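Local structure of putative Type I topoisomerase (Deinococcus radiodurans, 3M4A) at residues P103-A108 and L126-L131; F273-D276 and T281-V284; R158-D163 and A190-L195; S258-A263 and R297-K302. The protein probably relaxes DNA as a type IB topoisomerase, breaking and rejoining one strand without ATP, and is bound here to DNA. All coordinates share one frame; numbering follows the deposited sequence.

Contact 1 is buried and the most deeply placed, its centre about 7 Å from that of the chain, yet its polar side meets a DNA phosphate. The other three are partly buried. Contact 3 touches contact 1, Leu126 CD1 lying 3.6 Å from Asn191 CB; here strand 160-163 packs on helix 186-196, whose other side binds the phosphate of a neighbouring nucleotide. Contacts 2 and 4 lie more than 20 Å from the DNA. Both use helix 260-278, contact 4 near its start and contact 2 near its end, and both set an alanine methyl against its neighbour: the Thr281-Pro282 peptide, beside a Thr281 cap, in contact 2, and the Tyr298 and Leu299 side chains, with a weak Ser259 cap, in contact 4.

Contact 1: P103-A108 and L126-L131; sequences PTLKVA and LMTRLL. With ACY (acetic acid), chain D; nucleotides of chain B.
Leu105 and Thr128 meet tip to tip between helices 91-113 and 120-134, with Leu105 CD1 4.0 Å from Thr128 CG2. Thr128 OG1 is hydrogen-bonded to Met124 O, and its CG2 is turned toward Leu105. On the polar side Lys106 and Arg129 cross at about a right angle. Arg129, with CG anti to the backbone N (chi1 -178°) and a bend at chi3, carries its guanidinium out to the DNA. Arg129 NH1 gives a nearly straight bond of 2.9 Å to OP2 of DC10 of chain B, and Arg129 NH2 one of 3.0 Å to OP1, a two-pronged grip. Arg129 NE donates a nearly straight hydrogen bond of 2.8 Å to O of a bound acetic acid, probably from the crystallisation liquor and also bonded to His132; Asp185 forms a salt bridge with NH1. Lys106, folded at chi2 and chi3, brings NZ to a water that also bonds Lys106 O, Arg129 NH2 and the acetic acid. With an alanine at Arg129, the DC10 phosphate would probably lose both bonds and the acetic acid its NE partner. Arg129 thus grips the phosphate directly, while Lys106, its NZ 3.3 Å from Arg129 NH2, joins through the water; the phosphate charge probably eases that closeness.

Contact 2: F273-D276 and T281-V284; sequences FVAD and TPAV
Ala275 has a one-atom side chain, and its CB points at the bend where helix 260-278 gives way to helix 282-289. That methyl is base and tip at once. Ala275 CB lies 3.8 Å from Pro282 N and 4.0 Å from Thr281 C, thus resting on the peptide link between the two residues, while Pro282 CD, the ring carbon next to that nitrogen, is farther off at 4.3 Å. The CA atoms of Ala275 and Pro282 are 5.2 Å apart, a spacing close enough to suit a side chain as small as alanine. Proline suits the first turn of a helix, where its nitrogen need not donate a bond. Thr281, the N-cap just before it, has its CB directed away from the 273-276 segment. Thr281 OG1 stands between the backbone N and the carbonyl carbon (chi1 67°), from where it accepts Val284 N at 3.1 Å and caps the first turn. The contact joins consecutive helices across a short turn, with Val274 and Ala275 also touching Thr285 in helix 282-289. On another side of helix 260-278 the Phe273 ring meets that of Tyr250 on helix 235-254.

Contact 3: R158-D163 and A190-L195; sequences RHVVVD and ANMQKL. With nucleotides of chain B.
Val160 and Val162 belong to an outermost strand of a three-stranded antiparallel sheet and face helix 186-196, which follows the sheet and binds the DNA backbone through its other side. The strand and helix segments run at 130° to each other, 8.9 Å apart at closest. Val162 sits between two helix residues: Val162 CG2 meets Met192 CG at 3.6 Å, while Val162 CG1, anti to the backbone N (chi1 -177°), lies 3.5 Å from Gln193 NE2. Val160 CG2 and Met192 CG meet tip to tip at 4.1 Å; both Met192 distances need caution, since it has two conformers. Branched valines suit a strand that must offer short, stiff apolar groups, and the exposed Gln193 brings its amide against Val162. Asn191 instead gives ND2 to OP1 of DG9 of chain B, a nearly straight bond of 2.9 Å, and also to Thr187 O. Asn191 OD1 takes Lys194 NZ at 2.9 Å from above the carbonyl plane. A leucine in place of Asn191 would probably leave the DG9 phosphate without this amide donor and Lys194 NZ without its OD1 acceptor. Val160 also packs on Val167 and Phe169 of strand 166-172, while Asn191 touches Lys122 of helix 120-134.

Contact 4: S258-A263 and R297-K302; sequences SSERQA and RYLDGK
Ala263, in the first turn of helix 260-278, packs against Tyr298 and Leu299 at the end of helix 292-299, which stops in a Schellman motif. The close part centres on the Ala263 methyl. Leu299 CD2 approaches Ala263 CB to 3.7 Å, and Tyr298 CE2 stands 3.8 Å from the same methyl; a small residue suits this place, because two larger side chains converge on it. Tyr298 swings its ring there with CG anti to the backbone N (chi1 -176°), and the ring presents its edge, in plane, to the carbonyl oxygen of Ala263. Tyrosine serves both needs at this buried spot: its ring packs on Val266 and Leu267 while its hydroxyl is hydrogen-bonded to Gly255 O.

Toward solvent the fit slackens. Glu260 crosses Leu299 at about a right angle and touches it through its aliphatic part, Glu260 CG being 4.1 Å from Leu299 CD2. The Glu260 carboxylate, with a long, weak ion pair to Lys264, has OE1 5.9 Å from Asp300 OD1, a like charge. An acidic residue is at ease near a helix start, and Ser259 adds a weak N-cap bond to Gln262 N. At the other helix end Gly301 has positive phi (80°), which favours glycine, and closes the Schellman motif: Gly301 N bonds Tyr298 O and Lys302 N reaches back to Arg297 O at 2.9 Å.

Contact 1: P103-A108 and L126-L131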
loop_
_atom_site.group_PDB
_atom_site.type_symbol
_atom_site.label_atom_id
_atom_site.label_comp_id
_atom_site.label_asym_id
_atom_site.label_seq_id
_atom_site.Cartn_x
_atom_site.Cartn_y
_atom_site.Cartn_z
ATOM N N PRO A 103 -5.999 -5.587 6.346
ATOM C CA PRO A 103 -7.049 -6.611 6.160
ATOM C C PRO A 103 -8.369 -6.054 5.625
ATOM O O PRO A 103 -9.000 -6.672 4.761
ATOM C CB PRO A 103 -7.227 -7.184 7.565
ATOM C CG PRO A 103 -5.929 -6.901 8.249
ATOM C CD PRO A 103 -5.496 -5.575 7.735
ATOM N N THR A 104 -8.776 -4.892 6.131
ATOM C CA THR A 104 -9.960 -4.209 5.615
ATOM C C THR A 104 -9.801 -3.795 4.154
ATOM O O THR A 104 -10.745 -3.910 3.355
ATOM C CB THR A 104 -10.331 -3.017 6.493
ATOM O OG1 THR A 104 -10.717 -3.508 7.776
ATOM C CG2 THR A 104 -11.489 -2.236 5.884
ATOM N N LEU A 105 -8.614 -3.295 3.810
ATOM C CA LEU A 105 -8.291 -2.983 2.417
ATOM C C LEU A 105 -8.510 -4.194 1.524
ATOM O O LEU A 105 -9.079 -4.063 0.451
ATOM C CB LEU A 105 -6.839 -2.528 2.267
ATOM C CG LEU A 105 -6.294 -2.318 0.857
ATOM C CD1 LEU A 105 -7.075 -1.233 0.160
ATOM C CD2 LEU A 105 -4.783 -2.011 0.919
ATOM N N LYS A 106 -8.008 -5.350 1.953
ATOM C CA LYS A 106 -8.136 -6.594 1.174
ATOM C C LYS A 106 -9.586 -7.007 0.950
ATOM O O LYS A 106 -9.958 -7.432 -0.142
ATOM C CB LYS A 106 -7.367 -7.734 1.837
ATOM C CG LYS A 106 -5.855 -7.562 1.777
ATOM C CD LYS A 106 -5.317 -7.803 0.416
ATOM C CE LYS A 106 -5.475 -9.261 0.004
ATOM N NZ LYS A 106 -5.204 -9.419 -1.425
ATOM N N VAL A 107 -10.413 -6.877 1.982
ATOM C CA VAL A 107 -11.834 -7.190 1.839
ATOM C C VAL A 107 -12.487 -6.272 0.798
ATOM O O VAL A 107 -13.201 -6.721 -0.119
ATOM C CB VAL A 107 -12.560 -7.070 3.196
ATOM C CG1 VAL A 107 -14.103 -7.115 3.016
ATOM C CG2 VAL A 107 -12.073 -8.163 4.144
ATOM N N ALA A 108 -12.208 -4.982 0.915
ATOM C CA ALA A 108 -12.776 -3.991 0.013
ATOM C C ALA A 108 -12.300 -4.187 -1.429
ATOM O O ALA A 108 -13.103 -4.162 -2.371
ATOM C CB ALA A 108 -12.428 -2.614 0.491
ATOM N N LEU A 126 -7.151 -3.181 -8.917
ATOM C CA LEU A 126 -5.948 -3.789 -9.507
ATOM C C LEU A 126 -4.733 -2.866 -9.296
ATOM O O LEU A 126 -3.629 -3.303 -8.917
ATOM C CB LEU A 126 -6.159 -4.042 -11.005
ATOM C CG LEU A 126 -7.153 -5.140 -11.390
ATOM C CD1 LEU A 126 -7.542 -5.043 -12.866
ATOM C CD2 LEU A 126 -6.498 -6.509 -11.106
ATOM N N MET A 127 -4.943 -1.574 -9.514
ATOM C CA MET A 127 -3.877 -0.590 -9.311
ATOM C C MET A 127 -3.440 -0.510 -7.852
ATOM O O MET A 127 -2.254 -0.394 -7.579
ATOM C CB MET A 127 -4.317 0.792 -9.825
ATOM C CG MET A 127 -4.481 0.842 -11.332
ATOM S SD MET A 127 -5.363 2.321 -11.879
ATOM C CE MET A 127 -3.973 3.438 -12.056
ATOM N N THR A 128 -4.400 -0.613 -6.930
ATOM C CA THR A 128 -4.131 -0.586 -5.495
ATOM C C THR A 128 -3.348 -1.834 -5.105
ATOM O O THR A 128 -2.412 -1.762 -4.312
ATOM C CB THR A 128 -5.409 -0.469 -4.670
ATOM O OG1 THR A 128 -6.086 0.744 -5.023
ATOM C CG2 THR A 128 -5.075 -0.403 -3.179
ATOM N N ARG A 129 -3.709 -2.977 -5.674
ATOM C CA ARG A 129 -2.910 -4.188 -5.430
ATOM C C ARG A 129 -1.479 -3.985 -5.909
ATOM O O ARG A 129 -0.536 -4.374 -5.236
ATOM C CB ARG A 129 -3.535 -5.440 -6.056
ATOM C CG ARG A 129 -2.741 -6.710 -5.758
ATOM C CD ARG A 129 -3.514 -7.935 -6.155
ATOM N NE ARG A 129 -4.641 -8.128 -5.246
ATOM C CZ ARG A 129 -5.531 -9.108 -5.351
ATOM N NH1 ARG A 129 -5.416 -10.047 -6.275
ATOM N NH2 ARG A 129 -6.512 -9.175 -4.472
ATOM N N LEU A 130 -1.299 -3.380 -7.070
ATOM C CA LEU A 130 0.070 -3.104 -7.560
ATOM C C LEU A 130 0.879 -2.153 -6.648
ATOM O O LEU A 130 2.065 -2.365 -6.444
ATOM C CB LEU A 130 0.029 -2.577 -8.987
ATOM C CG LEU A 130 -0.367 -3.641 -10.018
ATOM C CD1 LEU A 130 -0.752 -3.007 -11.351
ATOM C CD2 LEU A 130 0.800 -4.633 -10.185
ATOM N N LEU A 131 0.227 -1.132 -6.096
ATOM C CA LEU A 131 0.876 -0.253 -5.098
ATOM C C LEU A 131 1.333 -1.057 -3.888
ATOM O O LEU A 131 2.438 -0.869 -3.375
ATOM C CB LEU A 131 -0.077 0.844 -4.632
ATOM C CG LEU A 131 -0.551 1.918 -5.596
ATOM C CD1 LEU A 131 -1.668 2.790 -4.988
ATOM C CD2 LEU A 131 0.625 2.767 -6.096
HETATM C C ACY D . -4.272 -5.726 -2.453
HETATM O O ACY D . -5.135 -6.309 -3.152
HETATM O OXT ACY D . -3.149 -6.224 -2.218
HETATM C CH3 ACY D . -4.608 -4.388 -1.868
ATOM P P DC B 10 -8.664 -12.116 -5.247
ATOM O OP1 DC B 10 -8.687 -11.161 -4.144
ATOM O OP2 DC B 10 -7.487 -12.099 -6.148
ATOM O "O5'" DC B 10 -8.730 -13.572 -4.606
ATOM C "C5'" DC B 10 -9.752 -13.859 -3.637
ATOM C "C4'" DC B 10 -9.769 -15.340 -3.346
ATOM O "O4'" DC B 10 -10.213 -16.073 -4.528
ATOM C "C3'" DC B 10 -8.415 -15.945 -2.964
ATOM O "O3'" DC B 10 -8.582 -16.919 -1.959
ATOM C "C2'" DC B 10 -7.955 -16.615 -4.239
ATOM C "C1'" DC B 10 -9.294 -17.149 -4.713
ATOM N N1 DC B 10 -9.356 -17.565 -6.124
ATOM C C2 DC B 10 -10.304 -18.538 -6.467
ATOM O O2 DC B 10 -11.046 -19.012 -5.584
ATOM N N3 DC B 10 -10.375 -18.948 -7.748
ATOM C C4 DC B 10 -9.561 -18.443 -8.673
ATOM N N4 DC B 10 -9.692 -18.882 -9.922
ATOM C C5 DC B 10 -8.596 -17.444 -8.344
ATOM C C6 DC B 10 -8.525 -17.048 -7.068
HETATM O O HOH W 1 -7.664 -7.878 -2.097
#

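Contact 2: F273-D276 and T281-V284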
loop_
_atom_site.group_PDB
_atom_site.type_symbol
_atom_site.label_atom_id
_atom_site.label_comp_id
_atom_site.label_asym_id
_atom_site.label_seq_id
_atom_site.Cartn_x
_atom_site.Cartn_y
_atom_site.Cartn_z
ATOM N N PHE A 273 19.592 -2.760 -1.897
ATOM C CA PHE A 273 18.626 -3.620 -2.598
ATOM C C PHE A 273 17.251 -2.966 -2.598
ATOM O O PHE A 273 16.599 -2.877 -3.629
ATOM C CB PHE A 273 18.565 -5.007 -1.941
ATOM C CG PHE A 273 17.887 -6.054 -2.773
ATOM C CD1 PHE A 273 18.625 -7.031 -3.425
ATOM C CD2 PHE A 273 16.494 -6.091 -2.883
ATOM C CE1 PHE A 273 18.007 -7.999 -4.190
ATOM C CE2 PHE A 273 15.856 -7.073 -3.648
ATOM C CZ PHE A 273 16.619 -8.021 -4.314
ATOM N N VAL A 274 16.812 -2.513 -1.429
ATOM C CA VAL A 274 15.506 -1.867 -1.318
ATOM C C VAL A 274 15.499 -0.533 -2.084
ATOM O O VAL A 274 14.487 -0.150 -2.683
ATOM C CB VAL A 274 15.105 -1.686 0.169
ATOM C CG1 VAL A 274 13.779 -0.918 0.306
ATOM C CG2 VAL A 274 15.017 -3.042 0.846
ATOM N N ALA A 275 16.627 0.180 -2.047
ATOM C CA ALA A 275 16.769 1.444 -2.766
ATOM C C ALA A 275 16.548 1.243 -4.257
ATOM O O ALA A 275 15.872 2.045 -4.895
ATOM C CB ALA A 275 18.150 2.048 -2.519
ATOM N N ASP A 276 17.110 0.168 -4.793
ATOM C CA ASP A 276 16.918 -0.182 -6.191
ATOM C C ASP A 276 15.457 -0.520 -6.505
ATOM O O ASP A 276 14.907 -0.092 -7.516
ATOM C CB ASP A 276 17.820 -1.351 -6.565
ATOM C CG ASP A 276 17.957 -1.503 -8.050
ATOM O OD1 ASP A 276 18.631 -0.650 -8.670
ATOM O OD2 ASP A 276 17.368 -2.453 -8.588
ATOM N N THR A 281 17.681 6.889 -3.751
ATOM C CA THR A 281 19.053 6.773 -3.284
ATOM C C THR A 281 19.046 5.935 -2.000
ATOM O O THR A 281 18.043 5.903 -1.289
ATOM C CB THR A 281 19.679 8.154 -3.012
ATOM O OG1 THR A 281 19.030 8.782 -1.904
ATOM C CG2 THR A 281 19.544 9.044 -4.252
ATOM N N PRO A 282 20.147 5.221 -1.725
ATOM C CA PRO A 282 20.270 4.554 -0.417
ATOM C C PRO A 282 20.045 5.482 0.783
ATOM O O PRO A 282 19.399 5.089 1.754
ATOM C CB PRO A 282 21.698 4.013 -0.438
ATOM C CG PRO A 282 21.989 3.815 -1.887
ATOM C CD PRO A 282 21.300 4.930 -2.596
ATOM N N ALA A 283 20.561 6.704 0.722
ATOM C CA ALA A 283 20.367 7.653 1.806
ATOM C C ALA A 283 18.887 7.973 2.072
ATOM O O ALA A 283 18.451 8.027 3.231
ATOM C CB ALA A 283 21.170 8.954 1.538
ATOM N N VAL A 284 18.115 8.189 1.007
ATOM C CA VAL A 284 16.694 8.495 1.142
ATOM C C VAL A 284 15.933 7.251 1.627
ATOM O O VAL A 284 14.982 7.360 2.399
ATOM C CB VAL A 284 16.107 9.018 -0.179
ATOM C CG1 VAL A 284 14.583 9.081 -0.129
ATOM C CG2 VAL A 284 16.679 10.405 -0.483
#

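Contact 3: R158-D163 and A190-L195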
loop_
_atom_site.group_PDB
_atom_site.type_symbol
_atom_site.label_atom_id
_atom_site.label_comp_id
_atom_site.label_asym_id
_atom_site.label_seq_id
_atom_site.Cartn_x
_atom_site.Cartn_y
_atom_site.Cartn_z
ATOM N N ARG A 158 3.374 -0.227 -23.428
ATOM C CA ARG A 158 4.731 -0.627 -23.798
ATOM C C ARG A 158 5.632 -0.922 -22.612
ATOM O O ARG A 158 6.728 -1.464 -22.773
ATOM C CB ARG A 158 5.394 0.440 -24.687
ATOM C CG ARG A 158 5.928 1.651 -23.961
ATOM C CD ARG A 158 6.709 2.531 -24.915
ATOM N NE ARG A 158 7.057 3.824 -24.323
ATOM C CZ ARG A 158 8.152 4.066 -23.619
ATOM N NH1 ARG A 158 9.030 3.100 -23.387
ATOM N NH2 ARG A 158 8.366 5.280 -23.131
ATOM N N HIS A 159 5.148 -0.602 -21.413
ATOM C CA HIS A 159 5.918 -0.751 -20.196
ATOM C C HIS A 159 5.737 -2.089 -19.479
ATOM O O HIS A 159 6.343 -2.295 -18.425
ATOM C CB HIS A 159 5.526 0.342 -19.216
ATOM C CG HIS A 159 6.015 1.699 -19.599
ATOM N ND1 HIS A 159 5.246 2.837 -19.466
ATOM C CD2 HIS A 159 7.197 2.096 -20.111
ATOM C CE1 HIS A 159 5.957 3.884 -19.856
ATOM N NE2 HIS A 159 7.145 3.461 -20.242
ATOM N N VAL A 160 4.903 -2.973 -20.012
ATOM C CA VAL A 160 4.572 -4.216 -19.318
ATOM C C VAL A 160 4.562 -5.402 -20.260
ATOM O O VAL A 160 4.289 -5.245 -21.454
ATOM C CB VAL A 160 3.194 -4.084 -18.629
ATOM C CG1 VAL A 160 2.064 -4.040 -19.640
ATOM C CG2 VAL A 160 2.971 -5.210 -17.599
ATOM N N VAL A 161 4.868 -6.581 -19.712
ATOM C CA VAL A 161 4.696 -7.861 -20.432
ATOM C C VAL A 161 4.193 -8.910 -19.419
ATOM O O VAL A 161 4.545 -8.860 -18.245
ATOM C CB VAL A 161 6.007 -8.331 -21.137
ATOM C CG1 VAL A 161 7.045 -8.802 -20.140
ATOM C CG2 VAL A 161 5.702 -9.432 -22.182
ATOM N N VAL A 162 3.373 -9.837 -19.897
ATOM C CA VAL A 162 2.829 -10.923 -19.086
ATOM C C VAL A 162 3.348 -12.255 -19.643
ATOM O O VAL A 162 3.216 -12.539 -20.830
ATOM C CB VAL A 162 1.286 -10.907 -19.098
ATOM C CG1 VAL A 162 0.718 -11.981 -18.192
ATOM C CG2 VAL A 162 0.748 -9.514 -18.705
ATOM N N ASP A 163 3.971 -13.058 -18.791
ATOM C CA ASP A 163 4.433 -14.402 -19.170
ATOM C C ASP A 163 3.872 -15.365 -18.129
ATOM O O ASP A 163 4.371 -15.448 -17.010
ATOM C CB ASP A 163 5.956 -14.406 -19.246
ATOM C CG ASP A 163 6.532 -15.761 -19.580
ATOM O OD1 ASP A 163 5.929 -16.509 -20.379
ATOM O OD2 ASP A 163 7.616 -16.048 -19.039
ATOM N N ALA A 190 -4.072 -12.288 -15.068
ATOM C CA ALA A 190 -5.255 -12.474 -15.923
ATOM C C ALA A 190 -5.862 -11.134 -16.375
ATOM O O ALA A 190 -6.228 -10.952 -17.546
ATOM C CB ALA A 190 -6.297 -13.287 -15.181
ATOM N N ASN A 191 -5.941 -10.192 -15.441
ATOM C CA ASN A 191 -6.551 -8.908 -15.738
ATOM C C ASN A 191 -5.606 -7.978 -16.485
ATOM O O ASN A 191 -6.063 -7.141 -17.259
ATOM C CB ASN A 191 -7.095 -8.264 -14.491
ATOM C CG ASN A 191 -8.405 -8.888 -14.061
ATOM O OD1 ASN A 191 -9.457 -8.605 -14.646
ATOM N ND2 ASN A 191 -8.353 -9.758 -13.056
ATOM N N MET A 192 -4.299 -8.133 -16.296
ATOM C CA MET A 192 -3.344 -7.369 -17.097
ATOM C C MET A 192 -3.490 -7.756 -18.574
ATOM O O MET A 192 -3.418 -6.903 -19.469
ATOM C CB MET A 192 -1.914 -7.597 -16.608
ATOM C CG MET A 192 -0.885 -6.689 -17.229
ATOM S SD MET A 192 -1.257 -4.951 -16.951
ATOM C CE MET A 192 -0.773 -4.769 -15.238
ATOM N N GLN A 193 -3.711 -9.048 -18.842
ATOM C CA GLN A 193 -3.950 -9.495 -20.217
ATOM C C GLN A 193 -5.176 -8.793 -20.806
ATOM O O GLN A 193 -5.151 -8.355 -21.946
ATOM C CB GLN A 193 -4.125 -11.013 -20.294
ATOM C CG GLN A 193 -2.868 -11.807 -19.976
ATOM C CD GLN A 193 -1.950 -12.090 -21.171
ATOM O OE1 GLN A 193 -2.021 -11.441 -22.218
ATOM N NE2 GLN A 193 -1.058 -13.072 -20.995
ATOM N N LYS A 194 -6.246 -8.705 -20.027
ATOM C CA LYS A 194 -7.473 -8.008 -20.445
ATOM C C LYS A 194 -7.232 -6.521 -20.702
ATOM O O LYS A 194 -7.742 -5.972 -21.679
ATOM C CB LYS A 194 -8.577 -8.157 -19.394
ATOM C CG LYS A 194 -9.059 -9.576 -19.137
ATOM C CD LYS A 194 -10.093 -9.578 -17.986
ATOM C CE LYS A 194 -10.133 -10.898 -17.244
ATOM N NZ LYS A 194 -10.853 -10.764 -15.929
ATOM N N LEU A 195 -6.465 -5.859 -19.842
ATOM C CA LEU A 195 -6.114 -4.452 -20.079
ATOM C C LEU A 195 -5.334 -4.277 -21.388
ATOM O O LEU A 195 -5.585 -3.359 -22.158
ATOM C CB LEU A 195 -5.324 -3.859 -18.892
ATOM C CG LEU A 195 -6.116 -3.584 -17.615
ATOM C CD1 LEU A 195 -5.196 -3.331 -16.436
ATOM C CD2 LEU A 195 -7.032 -2.377 -17.799
ATOM P P DG B 9 -11.004 -12.418 -11.799
ATOM O OP1 DG B 9 -10.907 -11.040 -12.366
ATOM O OP2 DG B 9 -10.174 -13.507 -12.354
ATOM O "O5'" DG B 9 -10.742 -12.396 -10.224
ATOM C "C5'" DG B 9 -11.412 -11.482 -9.391
ATOM C "C4'" DG B 9 -11.461 -11.985 -7.958
ATOM O "O4'" DG B 9 -12.246 -13.194 -7.813
ATOM C "C3'" DG B 9 -10.102 -12.393 -7.402
ATOM O "O3'" DG B 9 -10.034 -11.970 -6.057
ATOM C "C2'" DG B 9 -10.023 -13.911 -7.642
ATOM C "C1'" DG B 9 -11.447 -14.331 -7.395
ATOM N N9 DG B 9 -11.999 -15.412 -8.198
ATOM C C8 DG B 9 -11.841 -15.593 -9.536
ATOM N N7 DG B 9 -12.515 -16.586 -10.041
ATOM C C5 DG B 9 -13.177 -17.103 -8.950
ATOM C C6 DG B 9 -14.067 -18.190 -8.862
ATOM O O6 DG B 9 -14.484 -18.941 -9.750
ATOM N N1 DG B 9 -14.501 -18.365 -7.568
ATOM C C2 DG B 9 -14.142 -17.600 -6.486
ATOM N N2 DG B 9 -14.664 -17.909 -5.290
ATOM N N3 DG B 9 -13.334 -16.564 -6.565
ATOM C C4 DG B 9 -12.867 -16.402 -7.811
#

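Contact 4: S258-A263 and R297-K302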
loop_
_atom_site.group_PDB
_atom_site.type_symbol
_atom_site.label_atom_id
_atom_site.label_comp_id
_atom_site.label_asym_id
_atom_site.label_seq_id
_atom_site.Cartn_x
_atom_site.Cartn_y
_atom_site.Cartn_z
ATOM N N SER A 258 27.251 -13.110 13.401
ATOM C CA SER A 258 27.755 -13.257 14.769
ATOM C C SER A 258 28.370 -11.966 15.303
ATOM O O SER A 258 28.252 -11.680 16.496
ATOM C CB SER A 258 28.764 -14.409 14.871
ATOM O OG SER A 258 29.740 -14.351 13.841
ATOM N N SER A 259 29.017 -11.193 14.435
ATOM C CA SER A 259 29.615 -9.922 14.844
ATOM C C SER A 259 28.786 -8.754 14.341
ATOM O O SER A 259 28.221 -8.803 13.247
ATOM C CB SER A 259 31.054 -9.808 14.346
ATOM O OG SER A 259 31.130 -9.913 12.938
ATOM N N GLU A 260 28.722 -7.700 15.145
ATOM C CA GLU A 260 27.916 -6.531 14.821
ATOM C C GLU A 260 28.471 -5.795 13.611
ATOM O O GLU A 260 27.714 -5.194 12.851
ATOM C CB GLU A 260 27.822 -5.592 16.022
ATOM C CG GLU A 260 27.005 -4.335 15.748
ATOM C CD GLU A 260 26.304 -3.780 16.975
ATOM O OE1 GLU A 260 26.070 -4.544 17.944
ATOM O OE2 GLU A 260 25.963 -2.575 16.956
ATOM N N ARG A 261 29.791 -5.859 13.431
ATOM C CA ARG A 261 30.447 -5.225 12.292
ATOM C C ARG A 261 30.051 -5.916 10.988
ATOM O O ARG A 261 29.797 -5.251 9.988
ATOM C CB ARG A 261 31.973 -5.230 12.461
ATOM C CG ARG A 261 32.662 -4.109 11.702
ATOM C CD ARG A 261 34.196 -4.184 11.775
ATOM N NE ARG A 261 34.768 -5.050 10.738
ATOM C CZ ARG A 261 34.810 -4.752 9.436
ATOM N NH1 ARG A 261 34.297 -3.609 8.981
ATOM N NH2 ARG A 261 35.360 -5.607 8.576
ATOM N N GLN A 262 29.988 -7.245 11.012
ATOM C CA GLN A 262 29.555 -8.011 9.841
ATOM C C GLN A 262 28.068 -7.799 9.563
ATOM O O GLN A 262 27.653 -7.767 8.397
ATOM C CB GLN A 262 29.854 -9.503 10.009
ATOM C CG GLN A 262 31.331 -9.871 9.839
ATOM C CD GLN A 262 31.886 -9.474 8.477
ATOM O OE1 GLN A 262 32.871 -8.736 8.390
ATOM N NE2 GLN A 262 31.246 -9.943 7.410
ATOM N N ALA A 263 27.280 -7.668 10.633
ATOM C CA ALA A 263 25.841 -7.371 10.531
ATOM C C ALA A 263 25.604 -6.036 9.834
ATOM O O ALA A 263 24.706 -5.904 9.011
ATOM C CB ALA A 263 25.186 -7.363 11.924
ATOM N N ARG A 297 16.368 -4.868 15.441
ATOM C CA ARG A 297 16.176 -6.280 15.721
ATOM C C ARG A 297 17.249 -7.144 15.071
ATOM O O ARG A 297 17.793 -8.059 15.703
ATOM C CB ARG A 297 14.766 -6.727 15.323
ATOM C CG ARG A 297 13.668 -6.036 16.090
ATOM C CD ARG A 297 13.652 -6.312 17.601
ATOM N NE ARG A 297 12.562 -5.533 18.160
ATOM C CZ ARG A 297 12.644 -4.250 18.517
ATOM N NH1 ARG A 297 13.801 -3.598 18.426
ATOM N NH2 ARG A 297 11.580 -3.609 18.969
ATOM N N TYR A 298 17.589 -6.847 13.817
ATOM C CA TYR A 298 18.630 -7.593 13.124
ATOM C C TYR A 298 19.955 -7.546 13.884
ATOM O O TYR A 298 20.628 -8.561 14.036
ATOM C CB TYR A 298 18.815 -7.058 11.702
ATOM C CG TYR A 298 19.820 -7.851 10.915
ATOM C CD1 TYR A 298 19.519 -9.139 10.470
ATOM C CD2 TYR A 298 21.090 -7.335 10.641
ATOM C CE1 TYR A 298 20.442 -9.880 9.757
ATOM C CE2 TYR A 298 22.020 -8.064 9.923
ATOM C CZ TYR A 298 21.700 -9.334 9.484
ATOM O OH TYR A 298 22.623 -10.076 8.779
ATOM N N LEU A 299 20.309 -6.369 14.368
ATOM C CA LEU A 299 21.557 -6.173 15.115
ATOM C C LEU A 299 21.582 -6.916 16.457
ATOM O O LEU A 299 22.662 -7.230 16.976
ATOM C CB LEU A 299 21.824 -4.678 15.315
ATOM C CG LEU A 299 22.236 -3.972 14.021
ATOM C CD1 LEU A 299 22.265 -2.465 14.199
ATOM C CD2 LEU A 299 23.566 -4.477 13.525
ATOM N N ASP A 300 20.403 -7.218 16.986
ATOM C CA ASP A 300 20.243 -8.051 18.175
ATOM C C ASP A 300 19.985 -9.530 17.839
ATOM O O ASP A 300 19.623 -10.312 18.725
ATOM C CB ASP A 300 19.099 -7.495 19.038
ATOM C CG ASP A 300 19.498 -6.236 19.810
ATOM O OD1 ASP A 300 20.706 -5.960 19.928
ATOM O OD2 ASP A 300 18.602 -5.533 20.296
ATOM N N GLY A 301 20.143 -9.904 16.565
ATOM C CA GLY A 301 20.045 -11.297 16.119
ATOM C C GLY A 301 18.628 -11.820 15.928
ATOM O O GLY A 301 18.391 -13.033 15.987
ATOM N N LYS A 302 17.683 -10.911 15.682
ATOM C CA LYS A 302 16.283 -11.286 15.530
ATOM C C LYS A 302 15.768 -10.868 14.160
ATOM O O LYS A 302 16.045 -9.767 13.704
ATOM C CB LYS A 302 15.443 -10.647 16.623
ATOM C CG LYS A 302 15.826 -11.127 18.039
ATOM C CD LYS A 302 15.121 -10.320 19.105
ATOM C CE LYS A 302 15.363 -10.909 20.501
ATOM N NZ LYS A 302 15.621 -9.826 21.474
#